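Local structure of serine--tRNA ligase, cytoplasmic (Candida albicans, 3QO8) at residues A[245-250]-A[300-305]; A[254-259]-A[379-384]; A[186-191]-A[410-415]. The protein charges tRNA(Ser) with serine in two steps, first activating the amino acid with ATP as Ser-AMP and then passing it to the acceptor end of the tRNA. One frame throughout, in Å; residues are numbered along the deposited sequence. Where two conformers were deposited one is given.

Contact 1 (A[245-250]-A[300-305]); sequences ATSEQP and KIEQFV. With SSA (5'-O-(N-(L-seryl)-sulfamoyl)adenosine), chain B.
T246 and K300 meet over the seryl end of a bound seryl-adenylate analogue (SSA), where the TSE motif loop leading into helix 248-252 lies against strand 297-307 of the class II synthetase catalytic sheet. The tight part is polar and gathers round the ligand's amino group. T246 holds OG1 anti to its backbone N (chi1 159°), which lets that one oxygen accept from K300 NZ at 2.8 Å, from SSA N10 and, as a cap of the helix start, from E248 N. The lysine reaches it by bending at chi3 and chi4, and its NZ also lies above the carboxylate plane of E302, 3.0 Å from OE1 in a salt bridge. E302 divides its oxygens between two ends of the serine: OE2 takes SSA N10 at 2.7 Å, while OE1 takes the SSA hydroxyl OG. In the conformer described, E248 OE1 adds the second carboxylate bond to the amine, 2.8 Å from N10, and Q377 holds its other oxygen; T246 OG1 makes the third bond to N10. Two carboxylates so near each other probably favour a protonated amine. These positions agree with the serine site inferred from related enzymes. Toward F304 the fit is looser: its ring lies obliquely to the backbone of E248, CE1 4.2 Å from E248 O, with C400 of strand 399-404 also beside it. On the S247 side a water bridges S247 OG, K300 NZ and K300 O, and S247 OG is closely set beside E302 CB, 3.1 Å away.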
loop_
_atom_site.group_PDB
_atom_site.type_symbol
_atom_site.label_atom_id
_atom_site.label_comp_id
_atom_site.label_asym_id
_atom_site.label_seq_id
_atom_site.Cartn_x
_atom_site.Cartn_y
_atom_site.Cartn_z
ATOM N N ALA A 245 7.967 -2.865 -5.324
ATOM C CA ALA A 245 7.441 -3.079 -6.667
ATOM C C ALA A 245 6.869 -4.483 -6.807
ATOM O O ALA A 245 6.108 -4.768 -7.731
ATOM C CB ALA A 245 8.565 -2.850 -7.724
ATOM N N THR A 246 7.235 -5.363 -5.877
ATOM C CA THR A 246 6.835 -6.768 -5.944
ATOM C C THR A 246 7.210 -7.414 -4.623
ATOM O O THR A 246 8.214 -7.036 -4.017
ATOM C CB THR A 246 7.560 -7.527 -7.118
ATOM O OG1 THR A 246 7.536 -8.938 -6.869
ATOM C CG2 THR A 246 9.013 -7.089 -7.237
ATOM N N SER A 247 6.412 -8.379 -4.168
ATOM C CA SER A 247 6.737 -9.068 -2.920
ATOM C C SER A 247 8.066 -9.820 -2.996
ATOM O O SER A 247 8.625 -10.216 -1.970
ATOM C CB SER A 247 5.593 -9.981 -2.443
ATOM O OG SER A 247 5.307 -11.013 -3.384
ATOM N N GLU A 248 8.562 -10.010 -4.218
ATOM C CA GLU A 248 9.882 -10.592 -4.438
ATOM C C GLU A 248 10.920 -9.872 -3.584
ATOM O O GLU A 248 11.799 -10.488 -2.988
ATOM C CB GLU A 248 10.274 -10.485 -5.917
ATOM C CG GLU A 248 11.649 -11.049 -6.242
ATOM C CD GLU A 248 12.257 -10.484 -7.535
ATOM O OE1 GLU A 248 11.510 -10.125 -8.484
ATOM O OE2 GLU A 248 13.505 -10.396 -7.589
ATOM N N GLN A 249 10.812 -8.553 -3.531
ATOM C CA GLN A 249 11.803 -7.738 -2.842
ATOM C C GLN A 249 11.896 -8.040 -1.337
ATOM O O GLN A 249 12.953 -8.462 -0.859
ATOM C CB GLN A 249 11.592 -6.258 -3.160
ATOM C CG GLN A 249 12.085 -5.923 -4.570
ATOM C CD GLN A 249 11.414 -4.697 -5.185
ATOM O OE1 GLN A 249 10.423 -4.180 -4.670
ATOM N NE2 GLN A 249 11.960 -4.233 -6.301
ATOM N N PRO A 250 10.792 -7.858 -0.586
ATOM C CA PRO A 250 10.923 -8.147 0.853
ATOM C C PRO A 250 11.076 -9.647 1.155
ATOM O O PRO A 250 11.780 -10.021 2.086
ATOM C CB PRO A 250 9.618 -7.582 1.464
ATOM C CG PRO A 250 8.615 -7.546 0.319
ATOM C CD PRO A 250 9.479 -7.286 -0.942
ATOM N N LYS A 300 -0.481 -8.887 -6.303
ATOM C CA LYS A 300 0.201 -9.983 -6.981
ATOM C C LYS A 300 0.459 -11.130 -6.015
ATOM O O LYS A 300 0.980 -10.924 -4.907
ATOM C CB LYS A 300 1.522 -9.503 -7.615
ATOM C CG LYS A 300 2.297 -10.616 -8.382
ATOM C CD LYS A 300 3.447 -10.047 -9.270
ATOM C CE LYS A 300 4.433 -9.172 -8.463
ATOM N NZ LYS A 300 4.914 -9.841 -7.218
ATOM N N ILE A 301 0.060 -12.325 -6.432
ATOM C CA ILE A 301 0.501 -13.558 -5.806
ATOM C C ILE A 301 1.785 -14.013 -6.504
ATOM O O ILE A 301 1.805 -14.236 -7.716
ATOM C CB ILE A 301 -0.567 -14.666 -5.891
ATOM C CG1 ILE A 301 -1.888 -14.179 -5.267
ATOM C CG2 ILE A 301 -0.056 -15.944 -5.213
ATOM C CD1 ILE A 301 -1.722 -13.588 -3.864
ATOM N N GLU A 302 2.838 -14.162 -5.707
ATOM C CA GLU A 302 4.196 -14.397 -6.159
ATOM C C GLU A 302 4.669 -15.779 -5.695
ATOM O O GLU A 302 4.418 -16.175 -4.554
ATOM C CB GLU A 302 5.100 -13.338 -5.498
ATOM C CG GLU A 302 6.581 -13.444 -5.850
ATOM C CD GLU A 302 6.890 -12.931 -7.253
ATOM O OE1 GLU A 302 5.929 -12.598 -7.987
ATOM O OE2 GLU A 302 8.093 -12.849 -7.617
ATOM N N GLN A 303 5.353 -16.512 -6.567
ATOM C CA GLN A 303 6.103 -17.693 -6.130
ATOM C C GLN A 303 7.516 -17.264 -5.774
ATOM O O GLN A 303 8.199 -16.639 -6.587
ATOM C CB GLN A 303 6.224 -18.721 -7.259
ATOM C CG GLN A 303 4.933 -19.270 -7.775
ATOM C CD GLN A 303 5.184 -20.299 -8.864
ATOM O OE1 GLN A 303 5.742 -21.359 -8.604
ATOM N NE2 GLN A 303 4.796 -19.973 -10.089
ATOM N N PHE A 304 7.978 -17.594 -4.572
ATOM C CA PHE A 304 9.369 -17.319 -4.259
ATOM C C PHE A 304 9.972 -18.559 -3.625
ATOM O O PHE A 304 9.438 -19.096 -2.649
ATOM C CB PHE A 304 9.562 -16.101 -3.340
ATOM C CG PHE A 304 11.021 -15.716 -3.173
ATOM C CD1 PHE A 304 11.607 -14.784 -4.028
ATOM C CD2 PHE A 304 11.812 -16.338 -2.227
ATOM C CE1 PHE A 304 12.948 -14.451 -3.904
ATOM C CE2 PHE A 304 13.165 -16.016 -2.097
ATOM C CZ PHE A 304 13.732 -15.076 -2.935
ATOM N N VAL A 305 11.090 -19.006 -4.180
ATOM C CA VAL A 305 11.658 -20.288 -3.789
ATOM C C VAL A 305 13.156 -20.189 -3.579
ATOM O O VAL A 305 13.855 -19.536 -4.346
ATOM C CB VAL A 305 11.388 -21.374 -4.861
ATOM C CG1 VAL A 305 11.945 -22.724 -4.400
ATOM C CG2 VAL A 305 9.897 -21.481 -5.152
HETATM N N10 SSA B . 8.845 -10.667 -8.947
HETATM C CA SSA B . 8.784 -10.810 -10.400
HETATM C CB SSA B . 7.893 -11.995 -10.773
HETATM O OG SSA B . 6.512 -11.698 -10.484
HETATM C C9 SSA B . 8.257 -9.551 -11.029
HETATM O O9 SSA B . 7.842 -8.621 -10.348
HETATM N N8 SSA B . 8.265 -9.516 -12.357
HETATM S S1 SSA B . 7.475 -8.409 -13.205
HETATM O O1S SSA B . 8.055 -7.101 -13.105
HETATM O O2S SSA B . 7.446 -8.826 -14.568
HETATM O "O5'" SSA B . 6.011 -8.347 -12.731
HETATM C "C5'" SSA B . 5.219 -9.520 -12.646
HETATM C "C4'" SSA B . 3.860 -9.262 -13.304
HETATM O "O4'" SSA B . 3.135 -8.188 -12.694
HETATM C "C3'" SSA B . 3.951 -8.864 -14.761
HETATM O "O3'" SSA B . 4.192 -10.024 -15.571
HETATM C "C2'" SSA B . 2.576 -8.242 -14.976
HETATM O "O2'" SSA B . 1.582 -9.270 -15.149
HETATM C "C1'" SSA B . 2.297 -7.543 -13.645
HETATM N N9 SSA B . 2.658 -6.113 -13.731
HETATM C C8 SSA B . 3.892 -5.595 -13.839
HETATM N N7 SSA B . 3.792 -4.250 -13.905
HETATM C C5 SSA B . 2.484 -3.941 -13.829
HETATM C C6 SSA B . 1.789 -2.747 -13.831
HETATM N N6 SSA B . 2.477 -1.588 -13.935
HETATM N N1 SSA B . 0.440 -2.762 -13.732
HETATM C C2 SSA B . -0.222 -3.921 -13.633
HETATM N N3 SSA B . 0.426 -5.093 -13.616
HETATM C C4 SSA B . 1.774 -5.120 -13.727
HETATM O O HOH W 1 3.303 -9.491 -4.488
#

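Contact 2 (A[254-259]-A[379-384]); sequences YHAGEW and RNLEIR
A Schellman motif ending helix 376-381 and a type II beta turn from H255 to E258 meet within the class II catalytic domain, beside the second subunit. The turn presents G257 N to L381 O at 2.8 Å, and A256 CB rests 4.0 Å from L381 CD2. Next along the turn, E258 O accepts from R384 N at 3.0 Å, and the chains run parallel into a short bridge between W259 and R384. I383 tucks CG1 against H255 O, 3.4 Å away. Side by side and pointing the same way, W259 and R384 stack flat: the guanidinium lies on the indole, planes 13° apart, with CZ 3.5 Å from W259 CH2, while R384 CB makes a CH-pi contact over the five-membered ring. The bend at chi3 (62°) turns the arginine's end over the six-membered ring. W259 NE1 bonds to G386 O. H255 donates from ND1 to E258 OE1, 2.8 Å away, and bonds through NE2 to Y271, while E258 OE2 forms a salt bridge with R168 of the second subunit. Cation-pi attraction thus adds to the flat packing of R384, and the E258 carboxylate links the turn to the dimer partner.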
loop_
_atom_site.group_PDB
_atom_site.type_symbol
_atom_site.label_atom_id
_atom_site.label_comp_id
_atom_site.label_asym_id
_atom_site.label_seq_id
_atom_site.Cartn_x
_atom_site.Cartn_y
_atom_site.Cartn_z
ATOM N N TYR A 254 13.795 -11.989 3.368
ATOM C CA TYR A 254 13.210 -12.677 4.526
ATOM C C TYR A 254 14.255 -13.517 5.272
ATOM O O TYR A 254 14.335 -13.471 6.501
ATOM C CB TYR A 254 12.049 -13.559 4.055
ATOM C CG TYR A 254 11.158 -14.155 5.135
ATOM C CD1 TYR A 254 10.245 -13.364 5.832
ATOM C CD2 TYR A 254 11.192 -15.512 5.415
ATOM C CE1 TYR A 254 9.405 -13.908 6.795
ATOM C CE2 TYR A 254 10.357 -16.069 6.380
ATOM C CZ TYR A 254 9.464 -15.259 7.059
ATOM O OH TYR A 254 8.648 -15.807 8.016
ATOM N N HIS A 255 15.053 -14.280 4.530
ATOM C CA HIS A 255 16.072 -15.141 5.139
ATOM C C HIS A 255 17.479 -14.555 5.063
ATOM O O HIS A 255 18.458 -15.285 5.218
ATOM C CB HIS A 255 16.070 -16.534 4.494
ATOM C CG HIS A 255 14.845 -17.334 4.794
ATOM N ND1 HIS A 255 14.555 -17.801 6.060
ATOM C CD2 HIS A 255 13.834 -17.755 3.997
ATOM C CE1 HIS A 255 13.411 -18.461 6.030
ATOM N NE2 HIS A 255 12.955 -18.450 4.790
ATOM N N ALA A 256 17.587 -13.249 4.823
ATOM C CA ALA A 256 18.896 -12.592 4.811
ATOM C C ALA A 256 19.679 -12.933 6.080
ATOM O O ALA A 256 19.120 -12.914 7.188
ATOM C CB ALA A 256 18.742 -11.078 4.704
ATOM N N GLY A 257 20.964 -13.237 5.910
ATOM C CA GLY A 257 21.861 -13.504 7.023
ATOM C C GLY A 257 21.586 -14.820 7.717
ATOM O O GLY A 257 22.054 -15.043 8.827
ATOM N N GLU A 258 20.815 -15.692 7.073
ATOM C CA GLU A 258 20.504 -16.994 7.653
ATOM C C GLU A 258 21.259 -18.086 6.905
ATOM O O GLU A 258 21.891 -17.826 5.887
ATOM C CB GLU A 258 18.989 -17.247 7.673
ATOM C CG GLU A 258 18.252 -16.274 8.595
ATOM C CD GLU A 258 16.736 -16.428 8.549
ATOM O OE1 GLU A 258 16.241 -17.530 8.235
ATOM O OE2 GLU A 258 16.040 -15.439 8.834
ATOM N N TRP A 259 21.213 -19.305 7.428
ATOM C CA TRP A 259 22.068 -20.376 6.940
ATOM C C TRP A 259 21.271 -21.662 6.925
ATOM O O TRP A 259 20.867 -22.151 7.977
ATOM C CB TRP A 259 23.286 -20.525 7.873
ATOM C CG TRP A 259 24.396 -21.397 7.327
ATOM C CD1 TRP A 259 24.289 -22.367 6.368
ATOM C CD2 TRP A 259 25.780 -21.367 7.710
ATOM N NE1 TRP A 259 25.517 -22.943 6.138
ATOM C CE2 TRP A 259 26.449 -22.343 6.944
ATOM C CE3 TRP A 259 26.515 -20.611 8.629
ATOM C CZ2 TRP A 259 27.820 -22.584 7.069
ATOM C CZ3 TRP A 259 27.876 -20.850 8.746
ATOM C CH2 TRP A 259 28.511 -21.830 7.983
ATOM N N ARG A 379 23.923 -14.116 -2.402
ATOM C CA ARG A 379 25.274 -13.688 -2.035
ATOM C C ARG A 379 25.197 -12.323 -1.362
ATOM O O ARG A 379 25.818 -12.087 -0.334
ATOM C CB ARG A 379 26.207 -13.640 -3.264
ATOM C CG ARG A 379 27.629 -13.159 -2.945
ATOM C CD ARG A 379 28.598 -13.347 -4.145
ATOM N NE ARG A 379 28.842 -14.760 -4.423
ATOM C CZ ARG A 379 28.202 -15.463 -5.351
ATOM N NH1 ARG A 379 27.287 -14.886 -6.127
ATOM N NH2 ARG A 379 28.480 -16.746 -5.513
ATOM N N ASN A 380 24.412 -11.420 -1.936
ATOM C CA ASN A 380 24.304 -10.076 -1.378
ATOM C C ASN A 380 23.602 -10.073 -0.015
ATOM O O ASN A 380 23.977 -9.329 0.890
ATOM C CB ASN A 380 23.593 -9.145 -2.362
ATOM C CG ASN A 380 23.960 -7.693 -2.157
ATOM O OD1 ASN A 380 24.962 -7.380 -1.516
ATOM N ND2 ASN A 380 23.154 -6.795 -2.706
ATOM N N LEU A 381 22.607 -10.940 0.129
ATOM C CA LEU A 381 21.808 -11.023 1.355
ATOM C C LEU A 381 22.391 -12.019 2.362
ATOM O O LEU A 381 21.858 -12.187 3.462
ATOM C CB LEU A 381 20.377 -11.407 0.985
ATOM C CG LEU A 381 19.633 -10.312 0.213
ATOM C CD1 LEU A 381 18.464 -10.892 -0.596
ATOM C CD2 LEU A 381 19.152 -9.220 1.176
ATOM N N GLU A 382 23.485 -12.667 1.973
ATOM C CA GLU A 382 24.155 -13.664 2.810
ATOM C C GLU A 382 23.207 -14.766 3.268
ATOM O O GLU A 382 23.000 -14.969 4.471
ATOM C CB GLU A 382 24.836 -13.003 4.015
ATOM C CG GLU A 382 25.901 -11.979 3.643
ATOM C CD GLU A 382 27.166 -12.606 3.080
ATOM O OE1 GLU A 382 27.303 -13.846 3.139
ATOM O OE2 GLU A 382 28.032 -11.854 2.584
ATOM N N ILE A 383 22.630 -15.475 2.305
ATOM C CA ILE A 383 21.769 -16.609 2.608
ATOM C C ILE A 383 22.512 -17.890 2.253
ATOM O O ILE A 383 22.520 -18.327 1.102
ATOM C CB ILE A 383 20.429 -16.532 1.863
ATOM C CG1 ILE A 383 19.784 -15.163 2.085
ATOM C CG2 ILE A 383 19.500 -17.669 2.317
ATOM C CD1 ILE A 383 18.480 -14.956 1.284
ATOM N N ARG A 384 23.157 -18.482 3.252
ATOM C CA ARG A 384 24.085 -19.577 3.006
ATOM C C ARG A 384 23.404 -20.934 2.879
ATOM O O ARG A 384 22.337 -21.176 3.448
ATOM C CB ARG A 384 25.182 -19.627 4.083
ATOM C CG ARG A 384 26.013 -18.362 4.142
ATOM C CD ARG A 384 27.158 -18.470 5.142
ATOM N NE ARG A 384 28.101 -19.523 4.776
ATOM C CZ ARG A 384 29.307 -19.665 5.320
ATOM N NH1 ARG A 384 29.722 -18.809 6.251
ATOM N NH2 ARG A 384 30.095 -20.659 4.933
#

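Contact 3 (A[186-191]-A[410-415]); sequences FLNQAL and RTICCI. With SSA (5'-O-(N-(L-seryl)-sulfamoyl)adenosine), chain B.
Helices 186-191 and 410-415 cross at 111°, their axes 10.2 Å apart at closest approach, with the CA atoms of N188 and I412 the nearest pair. I412 takes the middle of the interface. I412 CG1 stands anti to the carbonyl carbon (chi1 -74°) and carries CD1 out to the first helix, where this methyl meets N188 N at 3.6 Å and also touches N188 OD1 and L187 CB. The side chains of N188 and I412 cross at about a right angle. In the class II fold, helix 408-419 follows the motif 3 strand and brings the motif 3 arginine, R410, to the adenylate; here its guanidinium lies with one face toward SSA C2', while F293 O and E366 O hold its nitrogens. Helix 183-200 packs on the flank away from that arginine. L191 CD1 sits among three neighbours, 3.6 Å from I412 CG1 and close to T411 CG2 and I415 CD1, and its CD2 also touches T411 CG2. No hydrogen bond joins the two segments. The polar ends turn to other partners: N188 OD1 bonds to T408 and ND2 to E299, and T411 OG1 to S406, while Q189 reaches N193 of the second subunit.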
loop_
_atom_site.group_PDB
_atom_site.type_symbol
_atom_site.label_atom_id
_atom_site.label_comp_id
_atom_site.label_asym_id
_atom_site.label_seq_id
_atom_site.Cartn_x
_atom_site.Cartn_y
_atom_site.Cartn_z
ATOM N N PHE A 186 -14.762 -8.226 -6.053
ATOM C CA PHE A 186 -14.925 -9.663 -5.794
ATOM C C PHE A 186 -14.001 -10.527 -6.669
ATOM O O PHE A 186 -13.451 -11.534 -6.213
ATOM C CB PHE A 186 -16.378 -10.096 -5.986
ATOM C CG PHE A 186 -17.312 -9.636 -4.887
ATOM C CD1 PHE A 186 -16.889 -9.581 -3.572
ATOM C CD2 PHE A 186 -18.619 -9.268 -5.181
ATOM C CE1 PHE A 186 -17.755 -9.176 -2.556
ATOM C CE2 PHE A 186 -19.496 -8.856 -4.166
ATOM C CZ PHE A 186 -19.059 -8.807 -2.862
ATOM N N LEU A 187 -13.821 -10.130 -7.923
ATOM C CA LEU A 187 -12.932 -10.882 -8.807
ATOM C C LEU A 187 -11.478 -10.754 -8.366
ATOM O O LEU A 187 -10.718 -11.710 -8.440
ATOM C CB LEU A 187 -13.062 -10.404 -10.258
ATOM C CG LEU A 187 -14.263 -10.972 -11.020
ATOM C CD1 LEU A 187 -14.564 -10.143 -12.258
ATOM C CD2 LEU A 187 -14.028 -12.438 -11.366
ATOM N N ASN A 188 -11.083 -9.554 -7.962
ATOM C CA ASN A 188 -9.726 -9.350 -7.478
ATOM C C ASN A 188 -9.443 -10.218 -6.248
ATOM O O ASN A 188 -8.437 -10.921 -6.196
ATOM C CB ASN A 188 -9.474 -7.874 -7.183
ATOM C CG ASN A 188 -8.002 -7.526 -7.217
ATOM O OD1 ASN A 188 -7.329 -7.698 -8.242
ATOM N ND2 ASN A 188 -7.503 -6.999 -6.119
ATOM N N GLN A 189 -10.357 -10.193 -5.278
ATOM C CA GLN A 189 -10.234 -11.039 -4.093
ATOM C C GLN A 189 -10.255 -12.526 -4.447
ATOM O O GLN A 189 -9.516 -13.322 -3.862
ATOM C CB GLN A 189 -11.334 -10.703 -3.076
ATOM C CG GLN A 189 -11.103 -9.367 -2.359
ATOM C CD GLN A 189 -9.816 -9.363 -1.560
ATOM O OE1 GLN A 189 -8.958 -8.499 -1.733
ATOM N NE2 GLN A 189 -9.679 -10.329 -0.673
ATOM N N ALA A 190 -11.111 -12.898 -5.400
ATOM C CA ALA A 190 -11.185 -14.276 -5.852
ATOM C C ALA A 190 -9.816 -14.738 -6.337
ATOM O O ALA A 190 -9.353 -15.810 -5.965
ATOM C CB ALA A 190 -12.258 -14.442 -6.980
ATOM N N LEU A 191 -9.174 -13.938 -7.183
ATOM C CA LEU A 191 -7.851 -14.317 -7.697
ATOM C C LEU A 191 -6.796 -14.404 -6.593
ATOM O O LEU A 191 -5.968 -15.314 -6.580
ATOM C CB LEU A 191 -7.385 -13.356 -8.788
ATOM C CG LEU A 191 -8.075 -13.643 -10.128
ATOM C CD1 LEU A 191 -7.926 -12.466 -11.046
ATOM C CD2 LEU A 191 -7.483 -14.915 -10.746
ATOM N N ARG A 410 -4.184 -7.373 -13.771
ATOM C CA ARG A 410 -3.890 -7.703 -15.175
ATOM C C ARG A 410 -4.502 -9.046 -15.577
ATOM O O ARG A 410 -4.995 -9.216 -16.699
ATOM C CB ARG A 410 -2.388 -7.668 -15.490
ATOM C CG ARG A 410 -2.119 -7.868 -16.993
ATOM C CD ARG A 410 -0.638 -7.736 -17.367
ATOM N NE ARG A 410 -0.175 -6.369 -17.165
ATOM C CZ ARG A 410 1.021 -5.934 -17.539
ATOM N NH1 ARG A 410 1.862 -6.760 -18.163
ATOM N NH2 ARG A 410 1.361 -4.671 -17.310
ATOM N N THR A 411 -4.498 -10.002 -14.652
ATOM C CA THR A 411 -5.172 -11.266 -14.897
ATOM C C THR A 411 -6.675 -11.060 -15.099
ATOM O O THR A 411 -7.283 -11.717 -15.922
ATOM C CB THR A 411 -4.910 -12.279 -13.765
ATOM O OG1 THR A 411 -3.521 -12.622 -13.780
ATOM C CG2 THR A 411 -5.732 -13.545 -13.969
ATOM N N ILE A 412 -7.275 -10.148 -14.341
ATOM C CA ILE A 412 -8.673 -9.807 -14.567
ATOM C C ILE A 412 -8.874 -9.314 -15.995
ATOM O O ILE A 412 -9.830 -9.713 -16.669
ATOM C CB ILE A 412 -9.186 -8.746 -13.579
ATOM C CG1 ILE A 412 -9.383 -9.373 -12.184
ATOM C CG2 ILE A 412 -10.506 -8.134 -14.109
ATOM C CD1 ILE A 412 -9.659 -8.350 -11.045
ATOM N N CYS A 413 -7.970 -8.466 -16.475
ATOM C CA CYS A 413 -8.089 -7.981 -17.857
ATOM C C CYS A 413 -8.173 -9.128 -18.871
ATOM O O CYS A 413 -8.971 -9.092 -19.804
ATOM C CB CYS A 413 -6.922 -7.062 -18.212
ATOM S SG CYS A 413 -6.891 -5.546 -17.231
ATOM N N CYS A 414 -7.363 -10.160 -18.675
ATOM C CA CYS A 414 -7.368 -11.306 -19.593
ATOM C C CYS A 414 -8.677 -12.098 -19.505
ATOM O O CYS A 414 -9.255 -12.527 -20.523
ATOM C CB CYS A 414 -6.192 -12.230 -19.287
ATOM S SG CYS A 414 -5.976 -13.511 -20.533
ATOM N N ILE A 415 -9.138 -12.299 -18.276
ATOM C CA ILE A 415 -10.424 -12.933 -18.041
ATOM C C ILE A 415 -11.549 -12.165 -18.728
ATOM O O ILE A 415 -12.396 -12.754 -19.408
ATOM C CB ILE A 415 -10.707 -13.044 -16.519
ATOM C CG1 ILE A 415 -9.775 -14.106 -15.906
ATOM C CG2 ILE A 415 -12.185 -13.377 -16.272
ATOM C CD1 ILE A 415 -9.745 -14.125 -14.402
HETATM N N10 SSA B . 8.845 -10.667 -8.947
HETATM C CA SSA B . 8.784 -10.810 -10.400
HETATM C CB SSA B . 7.893 -11.995 -10.773
HETATM O OG SSA B . 6.512 -11.698 -10.484
HETATM C C9 SSA B . 8.257 -9.551 -11.029
HETATM O O9 SSA B . 7.842 -8.621 -10.348
HETATM N N8 SSA B . 8.265 -9.516 -12.357
HETATM S S1 SSA B . 7.475 -8.409 -13.205
HETATM O O1S SSA B . 8.055 -7.101 -13.105
HETATM O O2S SSA B . 7.446 -8.826 -14.568
HETATM O "O5'" SSA B . 6.011 -8.347 -12.731
HETATM C "C5'" SSA B . 5.219 -9.520 -12.646
HETATM C "C4'" SSA B . 3.860 -9.262 -13.304
HETATM O "O4'" SSA B . 3.135 -8.188 -12.694
HETATM C "C3'" SSA B . 3.951 -8.864 -14.761
HETATM O "O3'" SSA B . 4.192 -10.024 -15.571
HETATM C "C2'" SSA B . 2.576 -8.242 -14.976
HETATM O "O2'" SSA B . 1.582 -9.270 -15.149
HETATM C "C1'" SSA B . 2.297 -7.543 -13.645
HETATM N N9 SSA B . 2.658 -6.113 -13.731
HETATM C C8 SSA B . 3.892 -5.595 -13.839
HETATM N N7 SSA B . 3.792 -4.250 -13.905
HETATM C C5 SSA B . 2.484 -3.941 -13.829
HETATM C C6 SSA B . 1.789 -2.747 -13.831
HETATM N N6 SSA B . 2.477 -1.588 -13.935
HETATM N N1 SSA B . 0.440 -2.762 -13.732
HETATM C C2 SSA B . -0.222 -3.921 -13.633
HETATM N N3 SSA B . 0.426 -5.093 -13.616
HETATM C C4 SSA B . 1.774 -5.120 -13.727
#

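How the contacts relate
Past the N-terminal helical extension, the chain reaches helix 183-200, whose contact 3 closes the longest loop, returning 219 residues later at helix 408-419. Contacts 1 and 2 are both nested inside that loop. They cross each other: 245-250 and 254-259 follow closely in sequence, then 300-305 pairs back to the first and 379-384 to the second. Contact 1 ties the serine-binding loop to a central strand, contact 2 ties the segment just after it to the end of helix 376-381, and contact 3 joins two helices. Contacts 1 and 3 both touch SSA, with centres about 18 Å apart; contacts 2 and 3, with centres about 34 Å apart, both reach the second subunit.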